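Local atomic coordinates of aspartokinase (Synechocystis, PDB entry 3L76), a protein that probably phosphorylates the beta-carboxyl group of aspartate with ATP, early in threonine and lysine biosynthesis, and binds both of these amino acids in pockets of its ACT domains. Residues Pro178-Thr182 and Ala191-Ala195; Ile197-Glu201 and Val533-Met537; Ile386-Ser392 and Asp474-Gln480; Ala448-Asp454 and Pro489-Phe495. One frame throughout, in Å; residues are numbered along the deposited sequence.

How the contacts relate
The four contacts run from the kinase-family part of the chain to its effector-binding ACT domains. Contacts 1 and 2 follow each other in sequence, with centres about 14 Å apart; contact 2 reaches from 197-201 to 533-537, whose Met537 belongs to a lysine pocket. Contacts 3 and 4 are nested inside the long loop that contact 2 closes. Their centres lie about 11 Å apart, and they touch directly because strands 475-479 and 490-498 are neighbours in one sheet. Both meet the same bound threonine, while contact 3 also reaches a second lysine. Contact 1 is remote from this pair, its centre about 31 Å from that of contact 3.

Contact 1 (Pro178-Thr182 and Ala191-Ala195); sequences PGILT and AQLMA
Leu181 and Leu193 come within 4.5 Å of each other at their CA atoms in a single beta bridge, between segments whose end-to-end directions differ by 111°, so the pairing stays local. Two backbone bonds define it: Met194 N gives to Ile180 O at 2.8 Å, and Thr182 N gives to Gln192 O at 3.0 Å, both donors lying nearly along the axis of the accepting carbonyl. The hydroxyl of Thr182 adds a third bond, with OG1 accepting from Gln192 N at 3.0 Å. Its position between the backbone N and the carbonyl carbon (chi1 47°) turns OG1 to the start of the other segment, and the same atom is also hydrogen-bonded to His585. Both segments belong to the irregular loop joining strand 170-175 to strand 196-198 in the amino acid kinase family region, and the bridge draws the two limbs of that loop together over eight intervening residues. Thr240 OG1 bonds to both limbs, at Ile180 N and Met194 O. The two leucines lie on one flank of the bridge. Leu193 splits its branches, CD2 touching the ring carbon CB of Pro178 at 3.5 Å while CD1 rests against the backbone of Gly179, where no side chain intervenes. Leu181 brings CD2 over the backbone of its bridge partner, 3.6 Å from Leu193 CA. On the other flank the extended chain of Met194 crosses Ile180 at a slant, SD standing 3.9 Å from Ile180 CG2, and its terminal CE reaches on to the backbone of Leu181 and Thr182.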
loop_
_atom_site.group_PDB
_atom_site.type_symbol
_atom_site.label_atom_id
_atom_site.label_comp_id
_atom_site.label_asym_id
_atom_site.label_seq_id
_atom_site.Cartn_x
_atom_site.Cartn_y
_atom_site.Cartn_z
ATOM N N PRO A 178 -16.787 -2.162 -25.850
ATOM C CA PRO A 178 -18.181 -2.618 -25.906
ATOM C C PRO A 178 -18.315 -4.132 -25.762
ATOM O O PRO A 178 -19.392 -4.622 -25.420
ATOM C CB PRO A 178 -18.626 -2.210 -27.315
ATOM C CG PRO A 178 -17.572 -1.277 -27.815
ATOM C CD PRO A 178 -16.312 -1.718 -27.163
ATOM N N GLY A 179 -17.232 -4.858 -26.032
ATOM C CA GLY A 179 -17.230 -6.305 -25.935
ATOM C C GLY A 179 -16.191 -6.919 -26.851
ATOM O O GLY A 179 -15.145 -6.320 -27.106
ATOM N N ILE A 180 -16.481 -8.118 -27.347
ATOM C CA ILE A 180 -15.573 -8.825 -28.240
ATOM C C ILE A 180 -16.009 -8.672 -29.692
ATOM O O ILE A 180 -17.168 -8.915 -30.028
ATOM C CB ILE A 180 -15.524 -10.312 -27.909
ATOM C CG1 ILE A 180 -15.380 -10.514 -26.404
ATOM C CG2 ILE A 180 -14.386 -10.988 -28.660
ATOM C CD1 ILE A 180 -14.108 -9.936 -25.828
ATOM N N LEU A 181 -15.079 -8.272 -30.552
ATOM C CA LEU A 181 -15.374 -8.155 -31.979
ATOM C C LEU A 181 -15.047 -9.441 -32.744
ATOM O O LEU A 181 -14.323 -10.297 -32.244
ATOM C CB LEU A 181 -14.629 -6.964 -32.580
ATOM C CG LEU A 181 -14.967 -5.631 -31.902
ATOM C CD1 LEU A 181 -14.029 -4.505 -32.327
ATOM C CD2 LEU A 181 -16.404 -5.264 -32.178
ATOM N N THR A 182 -15.601 -9.571 -33.949
ATOM C CA THR A 182 -15.373 -10.739 -34.803
ATOM C C THR A 182 -13.943 -10.802 -35.315
ATOM O O THR A 182 -13.442 -11.875 -35.668
ATOM C CB THR A 182 -16.312 -10.758 -36.013
ATOM O OG1 THR A 182 -16.332 -9.461 -36.621
ATOM C CG2 THR A 182 -17.713 -11.151 -35.591
ATOM N N ALA A 191 -15.836 -5.350 -38.929
ATOM C CA ALA A 191 -15.870 -6.180 -37.730
ATOM C C ALA A 191 -17.086 -5.831 -36.885
ATOM O O ALA A 191 -17.327 -4.663 -36.584
ATOM C CB ALA A 191 -14.602 -6.009 -36.925
ATOM N N GLN A 192 -17.839 -6.860 -36.515
ATOM C CA GLN A 192 -19.100 -6.703 -35.804
ATOM C C GLN A 192 -18.925 -7.069 -34.328
ATOM O O GLN A 192 -18.051 -7.869 -33.985
ATOM C CB GLN A 192 -20.157 -7.596 -36.458
ATOM C CG GLN A 192 -21.591 -7.290 -36.068
ATOM C CD GLN A 192 -22.576 -8.172 -36.808
ATOM O OE1 GLN A 192 -22.228 -9.270 -37.247
ATOM N NE2 GLN A 192 -23.808 -7.697 -36.959
ATOM N N LEU A 193 -19.751 -6.482 -33.461
ATOM C CA LEU A 193 -19.694 -6.778 -32.031
ATOM C C LEU A 193 -20.432 -8.076 -31.739
ATOM O O LEU A 193 -21.594 -8.229 -32.098
ATOM C CB LEU A 193 -20.268 -5.625 -31.195
ATOM C CG LEU A 193 -20.180 -5.688 -29.665
ATOM C CD1 LEU A 193 -18.771 -5.980 -29.182
ATOM C CD2 LEU A 193 -20.664 -4.374 -29.077
ATOM N N MET A 194 -19.743 -9.018 -31.104
ATOM C CA MET A 194 -20.348 -10.301 -30.784
ATOM C C MET A 194 -21.359 -10.130 -29.673
ATOM O O MET A 194 -21.093 -9.457 -28.670
ATOM C CB MET A 194 -19.293 -11.303 -30.327
ATOM C CG MET A 194 -18.206 -11.595 -31.335
ATOM S SD MET A 194 -17.092 -12.878 -30.747
ATOM C CE MET A 194 -15.929 -12.972 -32.107
ATOM N N ALA A 195 -22.520 -10.747 -29.843
ATOM C CA ALA A 195 -23.476 -10.807 -28.742
ATOM C C ALA A 195 -23.056 -11.913 -27.775
ATOM O O ALA A 195 -22.995 -11.710 -26.563
ATOM C CB ALA A 195 -24.882 -11.058 -29.263
#

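Contact 2 (Ile197-Glu201 and Val533-Met537); sequences ITCDE and VGSGM. With LYS (lysine), chain E.
The carboxylate of Glu201 meets Ser535 N close to its own plane, OE1 accepting at 3.0 Å through the anti lone pair, the one away from OE2. Ser535 OG stands off to one side of that plane, where it makes at most a weak bond to OE1, and Thr198 N approaches OE2 from the same side at 3.0 Å. Arg436 adds a salt bridge to OE2, although the position of this oxygen is less certain than that of OE1. With CG beside the backbone N (chi1 -68°) and an extended chain beyond it, Glu201 carries its carboxylate back past the helix start to the opposite loop. Were this residue an alanine, Ser535 N would probably lose its acceptor on the helix start and the charge of Arg436 this mate. Beside the polar end, Val533 CG1 packs against the base of the Glu201 side chain, 4.3 Å from Glu201 CB, giving the contact a small apolar part. Further along the second segment, Met537 O accepts from the N atom of the bound lysine at 3.0 Å, and Met537 SD lies 3.7 Å from CE of that lysine. Thr198 is the N-cap of helix 199-204, and its reciprocal bonds with Glu201 fit a capping box, with some doubt over the place of Thr198 OG1. This helix start in the kinase-family region thereby docks on the ACT-domain loop that runs into a lysine pocket.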
loop_
_atom_site.group_PDB
_atom_site.type_symbol
_atom_site.label_atom_id
_atom_site.label_comp_id
_atom_site.label_asym_id
_atom_site.label_seq_id
_atom_site.Cartn_x
_atom_site.Cartn_y
_atom_site.Cartn_z
ATOM N N ILE A 197 -20.337 -15.444 -27.192
ATOM C CA ILE A 197 -19.191 -16.252 -27.574
ATOM C C ILE A 197 -19.006 -17.323 -26.507
ATOM O O ILE A 197 -19.277 -17.073 -25.332
ATOM C CB ILE A 197 -17.906 -15.412 -27.722
ATOM C CG1 ILE A 197 -16.783 -16.276 -28.318
ATOM C CG2 ILE A 197 -17.476 -14.830 -26.377
ATOM C CD1 ILE A 197 -15.460 -15.555 -28.525
ATOM N N THR A 198 -18.573 -18.520 -26.904
ATOM C CA THR A 198 -18.342 -19.572 -25.915
ATOM C C THR A 198 -16.987 -19.403 -25.234
ATOM O O THR A 198 -16.063 -18.825 -25.799
ATOM C CB THR A 198 -18.448 -21.012 -26.501
ATOM O OG1 THR A 198 -17.292 -21.317 -27.289
ATOM C CG2 THR A 198 -19.700 -21.186 -27.331
ATOM N N CYS A 199 -16.884 -19.891 -24.005
ATOM C CA CYS A 199 -15.615 -19.893 -23.306
ATOM C C CYS A 199 -14.547 -20.476 -24.215
ATOM O O CYS A 199 -13.493 -19.867 -24.426
ATOM C CB CYS A 199 -15.711 -20.713 -22.013
ATOM S SG CYS A 199 -16.765 -19.951 -20.741
ATOM N N ASP A 200 -14.824 -21.654 -24.763
ATOM C CA ASP A 200 -13.837 -22.342 -25.573
ATOM C C ASP A 200 -13.437 -21.507 -26.787
ATOM O O ASP A 200 -12.254 -21.425 -27.125
ATOM C CB ASP A 200 -14.329 -23.732 -25.965
ATOM C CG ASP A 200 -14.194 -24.728 -24.836
ATOM O OD1 ASP A 200 -13.285 -24.552 -24.006
ATOM O OD2 ASP A 200 -14.979 -25.690 -24.774
ATOM N N GLU A 201 -14.421 -20.867 -27.411
ATOM C CA GLU A 201 -14.162 -19.993 -28.538
ATOM C C GLU A 201 -13.322 -18.829 -28.078
ATOM O O GLU A 201 -12.390 -18.431 -28.757
ATOM C CB GLU A 201 -15.467 -19.485 -29.160
ATOM C CG GLU A 201 -16.290 -20.561 -29.842
ATOM C CD GLU A 201 -17.644 -20.066 -30.293
ATOM O OE1 GLU A 201 -18.259 -20.732 -31.146
ATOM O OE2 GLU A 201 -18.094 -19.019 -29.791
ATOM N N VAL A 533 -11.988 -19.478 -35.890
ATOM C CA VAL A 533 -12.378 -20.203 -34.689
ATOM C C VAL A 533 -13.890 -20.279 -34.615
ATOM O O VAL A 533 -14.581 -19.332 -34.969
ATOM C CB VAL A 533 -11.826 -19.551 -33.414
ATOM C CG1 VAL A 533 -12.479 -20.164 -32.177
ATOM C CG2 VAL A 533 -10.305 -19.689 -33.346
ATOM N N GLY A 534 -14.398 -21.421 -34.175
ATOM C CA GLY A 534 -15.825 -21.635 -34.107
ATOM C C GLY A 534 -16.135 -22.999 -33.539
ATOM O O GLY A 534 -15.652 -24.012 -34.040
ATOM N N SER A 535 -16.938 -23.011 -32.481
ATOM C CA SER A 535 -17.402 -24.242 -31.852
ATOM C C SER A 535 -18.315 -25.039 -32.779
ATOM O O SER A 535 -18.455 -26.253 -32.643
ATOM C CB SER A 535 -18.149 -23.915 -30.553
ATOM O OG SER A 535 -17.244 -23.441 -29.572
ATOM N N GLY A 536 -18.943 -24.347 -33.719
ATOM C CA GLY A 536 -19.846 -24.992 -34.642
ATOM C C GLY A 536 -19.182 -25.859 -35.699
ATOM O O GLY A 536 -19.868 -26.580 -36.412
ATOM N N MET A 537 -17.860 -25.802 -35.812
ATOM C CA MET A 537 -17.195 -26.533 -36.884
ATOM C C MET A 537 -17.051 -28.021 -36.558
ATOM O O MET A 537 -16.720 -28.828 -37.421
ATOM C CB MET A 537 -15.859 -25.884 -37.276
ATOM C CG MET A 537 -14.679 -26.180 -36.359
ATOM S SD MET A 537 -13.127 -25.488 -36.987
ATOM C CE MET A 537 -13.558 -23.785 -37.237
HETATM N N LYS E . -14.741 -30.534 -38.880
HETATM C CA LYS E . -14.572 -29.415 -39.797
HETATM C C LYS E . -14.561 -29.922 -41.245
HETATM O O LYS E . -14.614 -31.136 -41.498
HETATM C CB LYS E . -13.299 -28.620 -39.474
HETATM C CG LYS E . -11.996 -29.448 -39.446
HETATM C CD LYS E . -10.779 -28.560 -39.114
HETATM C CE LYS E . -10.713 -28.215 -37.628
HETATM N NZ LYS E . -10.750 -29.465 -36.789
HETATM O OXT LYS E . -14.525 -29.132 -42.192
#

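Contact 3 (Ile386-Ser392 and Asp474-Gln480). With THR (threonine), chain D; LYS (lysine), chain F.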
loop_
_atom_site.group_PDB
_atom_site.type_symbol
_atom_site.label_atom_id
_atom_site.label_comp_id
_atom_site.label_asym_id
_atom_site.label_seq_id
_atom_site.Cartn_x
_atom_site.Cartn_y
_atom_site.Cartn_z
ATOM N N ILE A 386 6.320 -39.728 -30.877
ATOM C CA ILE A 386 5.347 -38.784 -31.408
ATOM C C ILE A 386 5.376 -38.804 -32.939
ATOM O O ILE A 386 6.399 -38.530 -33.548
ATOM C CB ILE A 386 5.644 -37.353 -30.919
ATOM C CG1 ILE A 386 5.780 -37.333 -29.395
ATOM C CG2 ILE A 386 4.574 -36.378 -31.446
ATOM C CD1 ILE A 386 6.293 -36.034 -28.832
ATOM N N GLU A 387 4.236 -39.102 -33.547
ATOM C CA GLU A 387 4.139 -39.232 -34.990
ATOM C C GLU A 387 3.786 -37.906 -35.631
ATOM O O GLU A 387 4.490 -37.429 -36.505
ATOM C CB GLU A 387 3.122 -40.310 -35.369
ATOM C CG GLU A 387 3.494 -41.680 -34.848
ATOM C CD GLU A 387 2.589 -42.791 -35.352
ATOM O OE1 GLU A 387 1.803 -42.551 -36.292
ATOM O OE2 GLU A 387 2.672 -43.906 -34.791
ATOM N N MET A 388 2.701 -37.300 -35.177
ATOM C CA MET A 388 2.306 -36.003 -35.679
ATOM C C MET A 388 2.059 -34.994 -34.548
ATOM O O MET A 388 1.818 -35.379 -33.404
ATOM C CB MET A 388 1.061 -36.151 -36.549
ATOM C CG MET A 388 1.308 -36.936 -37.820
ATOM S SD MET A 388 0.051 -36.613 -39.075
ATOM C CE MET A 388 -1.373 -37.410 -38.344
ATOM N N ILE A 389 2.092 -33.708 -34.893
ATOM C CA ILE A 389 1.890 -32.631 -33.935
ATOM C C ILE A 389 1.106 -31.476 -34.516
ATOM O O ILE A 389 1.381 -31.035 -35.627
ATOM C CB ILE A 389 3.240 -32.053 -33.371
ATOM C CG1 ILE A 389 4.111 -33.163 -32.791
ATOM C CG2 ILE A 389 2.979 -31.003 -32.268
ATOM C CD1 ILE A 389 5.510 -32.708 -32.433
ATOM N N SER A 390 0.156 -30.966 -33.734
ATOM C CA SER A 390 -0.680 -29.849 -34.151
ATOM C C SER A 390 -1.046 -28.980 -32.945
ATOM O O SER A 390 -1.609 -29.471 -31.949
ATOM C CB SER A 390 -1.952 -30.369 -34.818
ATOM O OG SER A 390 -2.756 -29.311 -35.298
ATOM N N THR A 391 -0.722 -27.692 -33.035
ATOM C CA THR A 391 -1.095 -26.740 -32.000
ATOM C C THR A 391 -2.271 -25.826 -32.357
ATOM O O THR A 391 -2.472 -25.445 -33.515
ATOM C CB THR A 391 0.087 -25.859 -31.553
ATOM O OG1 THR A 391 0.642 -25.179 -32.685
ATOM C CG2 THR A 391 1.145 -26.704 -30.884
ATOM N N SER A 392 -3.062 -25.496 -31.336
ATOM C CA SER A 392 -3.967 -24.349 -31.411
ATOM C C SER A 392 -3.465 -23.288 -30.429
ATOM O O SER A 392 -2.292 -23.287 -30.060
ATOM C CB SER A 392 -5.445 -24.745 -31.174
ATOM O OG SER A 392 -5.671 -25.269 -29.873
ATOM N N ASP A 474 4.925 -20.466 -30.355
ATOM C CA ASP A 474 3.528 -20.202 -30.694
ATOM C C ASP A 474 2.849 -21.358 -31.424
ATOM O O ASP A 474 1.670 -21.626 -31.204
ATOM C CB ASP A 474 3.415 -18.939 -31.544
ATOM C CG ASP A 474 1.983 -18.637 -31.963
ATOM O OD1 ASP A 474 1.111 -18.488 -31.083
ATOM O OD2 ASP A 474 1.728 -18.532 -33.178
ATOM N N MET A 475 3.597 -22.016 -32.310
ATOM C CA MET A 475 3.064 -23.099 -33.128
ATOM C C MET A 475 4.087 -24.195 -33.330
ATOM O O MET A 475 5.271 -23.929 -33.461
ATOM C CB MET A 475 2.588 -22.576 -34.480
ATOM C CG MET A 475 1.474 -21.536 -34.375
ATOM S SD MET A 475 -0.166 -22.250 -34.101
ATOM C CE MET A 475 -0.477 -22.813 -35.780
ATOM N N ILE A 476 3.619 -25.437 -33.325
ATOM C CA ILE A 476 4.451 -26.574 -33.687
ATOM C C ILE A 476 3.656 -27.493 -34.601
ATOM O O ILE A 476 2.544 -27.903 -34.260
ATOM C CB ILE A 476 4.892 -27.377 -32.476
ATOM C CG1 ILE A 476 5.442 -26.448 -31.397
ATOM C CG2 ILE A 476 5.918 -28.453 -32.896
ATOM C CD1 ILE A 476 5.807 -27.149 -30.122
ATOM N N ILE A 477 4.225 -27.793 -35.764
ATOM C CA ILE A 477 3.584 -28.668 -36.738
ATOM C C ILE A 477 4.532 -29.758 -37.203
ATOM O O ILE A 477 5.673 -29.507 -37.589
ATOM C CB ILE A 477 3.115 -27.897 -37.952
ATOM C CG1 ILE A 477 2.403 -26.608 -37.518
ATOM C CG2 ILE A 477 2.214 -28.757 -38.779
ATOM C CD1 ILE A 477 1.900 -25.753 -38.685
ATOM N N GLN A 478 4.054 -30.988 -37.138
ATOM C CA GLN A 478 4.853 -32.128 -37.538
ATOM C C GLN A 478 3.930 -33.129 -38.212
ATOM O O GLN A 478 2.878 -33.480 -37.669
ATOM C CB GLN A 478 5.571 -32.740 -36.329
ATOM C CG GLN A 478 6.321 -34.021 -36.637
ATOM C CD GLN A 478 6.901 -34.656 -35.394
ATOM O OE1 GLN A 478 7.688 -34.040 -34.679
ATOM N NE2 GLN A 478 6.519 -35.903 -35.133
ATOM N N SER A 479 4.305 -33.568 -39.411
ATOM C CA SER A 479 3.422 -34.423 -40.198
ATOM C C SER A 479 4.073 -35.750 -40.593
ATOM O O SER A 479 4.363 -36.589 -39.739
ATOM C CB SER A 479 2.892 -33.668 -41.416
ATOM O OG SER A 479 1.823 -34.372 -42.007
ATOM N N GLN A 480 4.322 -35.942 -41.880
ATOM C CA GLN A 480 4.779 -37.254 -42.349
ATOM C C GLN A 480 6.272 -37.513 -42.149
ATOM O O GLN A 480 7.054 -36.604 -41.859
ATOM C CB GLN A 480 4.390 -37.450 -43.817
ATOM C CG GLN A 480 2.866 -37.323 -44.060
ATOM C CD GLN A 480 2.081 -38.129 -43.036
ATOM O OE1 GLN A 480 2.024 -39.356 -43.102
ATOM N NE2 GLN A 480 1.486 -37.441 -42.073
HETATM N N THR D . 9.314 -38.793 -33.273
HETATM C CA THR D . 10.119 -37.759 -32.627
HETATM C C THR D . 9.835 -37.749 -31.134
HETATM O O THR D . 8.903 -38.429 -30.666
HETATM C CB THR D . 9.836 -36.359 -33.188
HETATM O OG1 THR D . 8.453 -36.031 -32.977
HETATM C CG2 THR D . 10.182 -36.292 -34.688
HETATM O OXT THR D . 10.548 -37.063 -30.388
HETATM N N LYS F . 3.772 -21.149 -25.728
HETATM C CA LYS F . 3.901 -22.570 -25.381
HETATM C C LYS F . 5.344 -23.037 -25.245
HETATM O O LYS F . 6.267 -22.361 -25.759
HETATM C CB LYS F . 3.149 -23.446 -26.397
HETATM C CG LYS F . 1.638 -23.232 -26.394
HETATM C CD LYS F . 0.963 -23.760 -27.650
HETATM C CE LYS F . 1.011 -22.740 -28.770
HETATM N NZ LYS F . -0.348 -22.313 -29.218
HETATM O OXT LYS F . 5.582 -24.097 -24.611
#
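Gln478 and Ile386 cross at about a right angle beside the bound threonine, and the amide of Gln478 links the two strands to that ligand. Its CG is anti to the backbone N (chi1 174°), which leads the extended chain to the 386-387 backbone. There NE2 donates to Glu387 O at 2.9 Å; the acceptor lies in the amide plane, yet the donor stands 74° above the plane of the Glu387 carbonyl. OE1 accepts from threonine OG1 at 2.7 Å. A leucine in its place would probably leave the threonine hydroxyl and Glu387 O without these polar partners. Ile389 slants across the stem of Gln478, with CB 3.8 Å from Gln478 CB, and sends CG2 to Ile476 CG2 at 3.9 Å; Phe376 of helix 371-381 packs on both isoleucines. Along the backbone, Ile389 N gives to Gln478 O at 2.9 Å in an antiparallel hydrogen-bonded pair. Farther on, the Thr391 hydroxyl takes over from the backbone, OG1 accepting from Ile476 N at 3.1 Å. Strands 388-391 and 475-479, from two ACT domains, pair edge to edge, with bound threonine at one end and bound lysine at the other; effector sites between paired ACT domains are characteristic of aspartokinases.

Contact 4 (Ala448-Asp454 and Pro489-Phe495). With THR (threonine), chain D.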
loop_
_atom_site.group_PDB
_atom_site.type_symbol
_atom_site.label_atom_id
_atom_site.label_comp_id
_atom_site.label_asym_id
_atom_site.label_seq_id
_atom_site.Cartn_x
_atom_site.Cartn_y
_atom_site.Cartn_z
ATOM N N ALA A 448 11.994 -24.069 -39.287
ATOM C CA ALA A 448 11.837 -25.489 -39.492
ATOM C C ALA A 448 13.145 -26.188 -39.272
ATOM O O ALA A 448 14.207 -25.713 -39.669
ATOM C CB ALA A 448 11.306 -25.792 -40.878
ATOM N N ILE A 449 13.061 -27.334 -38.627
ATOM C CA ILE A 449 14.222 -28.159 -38.499
ATOM C C ILE A 449 14.042 -29.442 -39.329
ATOM O O ILE A 449 13.246 -30.317 -39.008
ATOM C CB ILE A 449 14.652 -28.300 -37.003
ATOM C CG1 ILE A 449 15.066 -29.709 -36.671
ATOM C CG2 ILE A 449 13.591 -27.741 -36.044
ATOM C CD1 ILE A 449 16.424 -30.062 -37.230
ATOM N N ARG A 450 14.762 -29.499 -40.448
ATOM C CA ARG A 450 14.670 -30.609 -41.398
ATOM C C ARG A 450 15.292 -31.892 -40.841
ATOM O O ARG A 450 16.367 -31.861 -40.249
ATOM C CB ARG A 450 15.381 -30.259 -42.714
ATOM C CG ARG A 450 14.860 -29.047 -43.496
ATOM C CD ARG A 450 13.654 -29.379 -44.327
ATOM N NE ARG A 450 13.285 -28.279 -45.207
ATOM C CZ ARG A 450 12.162 -28.257 -45.922
ATOM N NH1 ARG A 450 11.315 -29.271 -45.843
ATOM N NH2 ARG A 450 11.879 -27.225 -46.706
ATOM N N HIS A 451 14.603 -33.012 -41.025
ATOM C CA HIS A 451 15.185 -34.330 -40.777
ATOM C C HIS A 451 15.475 -34.680 -39.325
ATOM O O HIS A 451 16.573 -35.125 -39.001
ATOM C CB HIS A 451 16.451 -34.530 -41.618
ATOM C CG HIS A 451 16.176 -34.672 -43.078
ATOM N ND1 HIS A 451 14.993 -35.185 -43.560
ATOM C CD2 HIS A 451 16.922 -34.369 -44.162
ATOM C CE1 HIS A 451 15.024 -35.195 -44.878
ATOM N NE2 HIS A 451 16.185 -34.707 -45.268
ATOM N N VAL A 452 14.482 -34.514 -38.461
ATOM C CA VAL A 452 14.627 -34.926 -37.075
ATOM C C VAL A 452 14.425 -36.425 -37.038
ATOM O O VAL A 452 13.426 -36.930 -37.562
ATOM C CB VAL A 452 13.594 -34.213 -36.148
ATOM C CG1 VAL A 452 13.691 -34.722 -34.721
ATOM C CG2 VAL A 452 13.786 -32.708 -36.173
ATOM N N PRO A 453 15.385 -37.149 -36.445
ATOM C CA PRO A 453 15.248 -38.603 -36.282
ATOM C C PRO A 453 13.909 -38.949 -35.639
ATOM O O PRO A 453 13.575 -38.415 -34.576
ATOM C CB PRO A 453 16.398 -38.960 -35.329
ATOM C CG PRO A 453 17.422 -37.891 -35.552
ATOM C CD PRO A 453 16.624 -36.634 -35.838
ATOM N N ASP A 454 13.143 -39.814 -36.293
ATOM C CA ASP A 454 11.817 -40.157 -35.812
ATOM C C ASP A 454 11.882 -41.206 -34.680
ATOM O O ASP A 454 11.477 -42.357 -34.841
ATOM C CB ASP A 454 10.913 -40.607 -36.973
ATOM C CG ASP A 454 9.459 -40.790 -36.542
ATOM O OD1 ASP A 454 9.059 -40.102 -35.594
ATOM O OD2 ASP A 454 8.713 -41.605 -37.128
ATOM N N PRO A 489 14.722 -43.379 -40.421
ATOM C CA PRO A 489 13.520 -42.559 -40.603
ATOM C C PRO A 489 13.577 -41.238 -39.850
ATOM O O PRO A 489 14.270 -41.126 -38.836
ATOM C CB PRO A 489 12.401 -43.437 -40.033
ATOM C CG PRO A 489 12.913 -44.825 -40.168
ATOM C CD PRO A 489 14.407 -44.754 -40.005
ATOM N N CYS A 490 12.822 -40.256 -40.343
ATOM C CA CYS A 490 12.859 -38.914 -39.797
ATOM C C CYS A 490 11.675 -38.069 -40.299
ATOM O O CYS A 490 11.027 -38.419 -41.288
ATOM C CB CYS A 490 14.192 -38.259 -40.156
ATOM S SG CYS A 490 14.344 -37.965 -41.923
ATOM N N ARG A 491 11.391 -36.970 -39.597
ATOM C CA ARG A 491 10.318 -36.062 -39.976
ATOM C C ARG A 491 10.856 -34.642 -39.849
ATOM O O ARG A 491 11.790 -34.414 -39.107
ATOM C CB ARG A 491 9.101 -36.240 -39.058
ATOM C CG ARG A 491 8.515 -37.636 -38.992
ATOM C CD ARG A 491 7.334 -37.716 -37.998
ATOM N NE ARG A 491 7.020 -39.108 -37.689
ATOM C CZ ARG A 491 6.051 -39.808 -38.268
ATOM N NH1 ARG A 491 5.258 -39.234 -39.163
ATOM N NH2 ARG A 491 5.868 -41.082 -37.939
ATOM N N ASP A 492 10.281 -33.708 -40.592
ATOM C CA ASP A 492 10.572 -32.301 -40.426
ATOM C C ASP A 492 9.704 -31.764 -39.309
ATOM O O ASP A 492 8.572 -32.213 -39.126
ATOM C CB ASP A 492 10.265 -31.541 -41.713
ATOM C CG ASP A 492 11.191 -31.912 -42.849
ATOM O OD1 ASP A 492 12.258 -32.512 -42.585
ATOM O OD2 ASP A 492 10.846 -31.586 -44.005
ATOM N N ILE A 493 10.238 -30.806 -38.560
ATOM C CA ILE A 493 9.474 -30.142 -37.519
ATOM C C ILE A 493 9.515 -28.656 -37.786
ATOM O O ILE A 493 10.584 -28.070 -37.816
ATOM C CB ILE A 493 10.045 -30.424 -36.099
ATOM C CG1 ILE A 493 9.960 -31.913 -35.768
ATOM C CG2 ILE A 493 9.305 -29.598 -35.030
ATOM C CD1 ILE A 493 10.432 -32.253 -34.362
ATOM N N ALA A 494 8.349 -28.053 -37.993
ATOM C CA ALA A 494 8.242 -26.608 -38.116
ATOM C C ALA A 494 7.600 -26.000 -36.859
ATOM O O ALA A 494 6.725 -26.606 -36.236
ATOM C CB ALA A 494 7.432 -26.246 -39.357
ATOM N N PHE A 495 8.028 -24.796 -36.495
ATOM C CA PHE A 495 7.445 -24.118 -35.348
ATOM C C PHE A 495 7.573 -22.624 -35.533
ATOM O O PHE A 495 8.327 -22.174 -36.380
ATOM C CB PHE A 495 8.106 -24.563 -34.037
ATOM C CG PHE A 495 9.541 -24.141 -33.895
ATOM C CD1 PHE A 495 10.561 -24.922 -34.414
ATOM C CD2 PHE A 495 9.877 -22.969 -33.228
ATOM C CE1 PHE A 495 11.900 -24.535 -34.283
ATOM C CE2 PHE A 495 11.212 -22.583 -33.098
ATOM C CZ PHE A 495 12.222 -23.369 -33.627
HETATM N N THR D . 9.314 -38.793 -33.273
HETATM C CA THR D . 10.119 -37.759 -32.627
HETATM C C THR D . 9.835 -37.749 -31.134
HETATM O O THR D . 8.903 -38.429 -30.666
HETATM C CB THR D . 9.836 -36.359 -33.188
HETATM O OG1 THR D . 8.453 -36.031 -32.977
HETATM C CG2 THR D . 10.182 -36.292 -34.688
HETATM O OXT THR D . 10.548 -37.063 -30.388
#
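Asp454 OD1 is gripped by Arg491 NE at 3.1 Å and by the N atom of the bound threonine at 2.7 Å, with Asn385 ND2 as a further partner. Asp454 CG lies anti to its amide nitrogen (chi1 -172°), an orientation that sets the carboxylate before the guanidinium. The two planes stand 85° apart: OD1 lies in the guanidinium plane, while NE approaches from above the carboxylate. OD2 takes a weak bond from Arg491 NH2 in the same salt bridge and also pairs with Arg481; Arg491 NH1 turns to Ser479 O. Strands 448-453 and 490-495 are antiparallel neighbours in an ACT-domain sheet, and their register slips by one residue between Ile449 and Val452, a beta bulge. At the bulge the Asp492 side chain stands in for a backbone carbonyl, OD1 accepting from His451 N at 2.9 Å, while OD2 forms a salt bridge with Arg450 NH1 at 3.0 Å, which also bonds to His307 O. On the face towards helix 458-468, Val452 crosses Ile493 at a slant, CG2 lying 3.8 Å from Ile493 CD1, and Val452 CG1 touches the threonine methyl CG2 at the same separation. Ile449 CG2 meets the ring of Phe495 at its edge, 4.0 Å from CE1.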